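Local coordinates for nucleoside-diphosphate sugar epimerase (SulA family) (Corynebacterium glutamicum, PDB 3OH8), which probably acts as an NAD(P)-dependent nucleoside-diphosphate sugar epimerase of the SulA family, at residues S498-N501 and F502-R506. Sequence-based numbering, arbitrary orientation.
Sequences SILN and FRRKR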
loop_
_atom_site.group_PDB
_atom_site.type_symbol
_atom_site.label_atom_id
_atom_site.label_comp_id
_atom_site.label_asym_id
_atom_site.label_seq_id
_atom_site.Cartn_x
_atom_site.Cartn_y
_atom_site.Cartn_z
ATOM N N SER A 498 -2.510 29.323 -8.785
ATOM C CA SER A 498 -1.606 28.232 -8.443
ATOM C C SER A 498 -0.967 27.643 -9.707
ATOM O O SER A 498 0.218 27.295 -9.718
ATOM C CB SER A 498 -2.341 27.156 -7.625
ATOM O OG SER A 498 -1.440 26.130 -7.235
ATOM N N ILE A 499 -1.758 27.550 -10.772
ATOM C CA ILE A 499 -1.278 27.047 -12.053
ATOM C C ILE A 499 -0.225 28.004 -12.608
ATOM O O ILE A 499 0.897 27.605 -12.914
ATOM C CB ILE A 499 -2.455 26.850 -13.046
ATOM C CG1 ILE A 499 -3.311 25.645 -12.628
ATOM C CG2 ILE A 499 -1.952 26.655 -14.474
ATOM C CD1 ILE A 499 -4.638 25.536 -13.395
ATOM N N LEU A 500 -0.573 29.286 -12.674
ATOM C CA LEU A 500 0.349 30.324 -13.133
ATOM C C LEU A 500 1.677 30.300 -12.356
ATOM O O LEU A 500 2.756 30.424 -12.943
ATOM C CB LEU A 500 -0.335 31.693 -12.986
ATOM C CG LEU A 500 -0.329 32.729 -14.108
ATOM C CD1 LEU A 500 -0.420 32.099 -15.497
ATOM C CD2 LEU A 500 -1.471 33.723 -13.864
ATOM N N ASN A 501 1.597 30.132 -11.039
ATOM C CA ASN A 501 2.799 30.068 -10.204
ATOM C C ASN A 501 3.704 28.905 -10.617
ATOM O O ASN A 501 4.922 29.048 -10.746
ATOM C CB ASN A 501 2.420 29.951 -8.720
ATOM C CG ASN A 501 3.629 29.804 -7.813
ATOM O OD1 ASN A 501 4.408 30.741 -7.637
ATOM N ND2 ASN A 501 3.785 28.621 -7.218
ATOM N N PHE A 502 3.102 27.742 -10.823
ATOM C CA PHE A 502 3.869 26.571 -11.226
ATOM C C PHE A 502 4.560 26.845 -12.555
ATOM O O PHE A 502 5.751 26.565 -12.736
ATOM C CB PHE A 502 2.962 25.349 -11.375
ATOM C CG PHE A 502 3.690 24.133 -11.883
ATOM C CD1 PHE A 502 4.303 23.255 -10.996
ATOM C CD2 PHE A 502 3.803 23.894 -13.245
ATOM C CE1 PHE A 502 5.008 22.146 -11.463
ATOM C CE2 PHE A 502 4.506 22.783 -13.727
ATOM C CZ PHE A 502 5.106 21.906 -12.834
ATOM N N ARG A 503 3.802 27.397 -13.492
ATOM C CA ARG A 503 4.337 27.641 -14.820
ATOM C C ARG A 503 5.420 28.717 -14.834
ATOM O O ARG A 503 6.391 28.608 -15.571
ATOM C CB ARG A 503 3.215 27.948 -15.800
ATOM C CG ARG A 503 2.420 26.702 -16.129
ATOM C CD ARG A 503 1.145 27.012 -16.880
ATOM N NE ARG A 503 0.452 25.775 -17.223
ATOM C CZ ARG A 503 -0.728 25.721 -17.820
ATOM N NH1 ARG A 503 -1.362 26.843 -18.145
ATOM N NH2 ARG A 503 -1.277 24.548 -18.089
ATOM N N ARG A 504 5.262 29.744 -14.006
ATOM C CA ARG A 504 6.251 30.815 -13.957
ATOM C C ARG A 504 7.582 30.249 -13.454
ATOM O O ARG A 504 8.649 30.541 -13.997
ATOM C CB ARG A 504 5.744 31.961 -13.070
ATOM C CG ARG A 504 6.434 33.292 -13.277
ATOM C CD ARG A 504 5.470 34.426 -12.913
ATOM N NE ARG A 504 4.764 34.061 -11.699
ATOM C CZ ARG A 504 3.459 34.186 -11.491
ATOM N NH1 ARG A 504 2.655 34.703 -12.410
ATOM N NH2 ARG A 504 2.961 33.781 -10.336
ATOM N N LYS A 505 7.511 29.413 -12.426
ATOM C CA LYS A 505 8.711 28.772 -11.878
ATOM C C LYS A 505 9.364 27.807 -12.878
ATOM O O LYS A 505 10.574 27.827 -13.066
ATOM C CB LYS A 505 8.369 28.048 -10.572
ATOM C CG LYS A 505 9.488 27.177 -10.025
ATOM C CD LYS A 505 10.655 27.999 -9.494
ATOM C CE LYS A 505 11.668 27.103 -8.787
ATOM N NZ LYS A 505 12.782 27.879 -8.174
ATOM N N ARG A 506 8.561 26.973 -13.531
ATOM C CA ARG A 506 9.099 26.047 -14.526
ATOM C C ARG A 506 9.757 26.795 -15.686
ATOM O O ARG A 506 10.830 26.409 -16.155
ATOM C CB ARG A 506 8.022 25.094 -15.054
ATOM C CG ARG A 506 8.521 24.222 -16.205
ATOM C CD ARG A 506 7.529 23.129 -16.577
ATOM N NE ARG A 506 7.601 22.011 -15.649
ATOM C CZ ARG A 506 7.169 20.783 -15.922
ATOM N NH1 ARG A 506 6.626 20.513 -17.101
ATOM N NH2 ARG A 506 7.285 19.824 -15.018
HETATM O O HOH W 1 5.554 32.801 -9.159
#
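The methyl CG2 of Ile499 covers one face of the Arg503 guanidinium, 3.5 Å above its plane and displaced toward the rim. Ile499 CG2 lies 3.7 Å from Arg503 CZ. The guanidinium of Arg504 has the carbonyl oxygen of Leu500 over the centre of one face, too high for a bond, while a water lies in plane at its edge. Phe502 CE2 sits over the rim of one face of the guanidinium of Arg506, one turn along from it. Ile499 and Arg503 run side by side in the same direction: with CG set opposite the carbonyl carbon (chi1 -73°) and the chain extended as far as NE, Arg503 lays its aliphatic part and planar end along the isoleucine. Arg504 instead bends at chi3 (42°), which turns its head back over the preceding turn, where NH1 comes within 4.0 Å of Leu500 CG. The water ties this arginine to Asn501, accepting from Arg504 NE at 2.9 Å and donating to Asn501 OD1 at 2.8 Å, a bridge that spans i to i+3 on the exposed side. Beneath the side chains the backbone keeps regular alpha-helical i to i+4 bonds, such as Arg503 N to Ile499 O (3.0 Å) and Arg504 N to Leu500 O (2.8 Å). These residues span rather more than two turns of helix 488-511, near the C-terminus of the chain, whose sheet-facing side mixes apolar Ile499 and Phe502 with polar Ser498, Arg503 and Arg506. Ile499 and Phe502 pack on Leu104, Phe502 also touches Phe8, and Ser498 OG hydrogen-bonds Ser6 OG. Arg503 NE bonds Gln99 OE1 and Arg506 forms a salt bridge with Asp100, so this helix lies against the seven-stranded antiparallel sheet at the strands 3-9, 102-110 and 91-99.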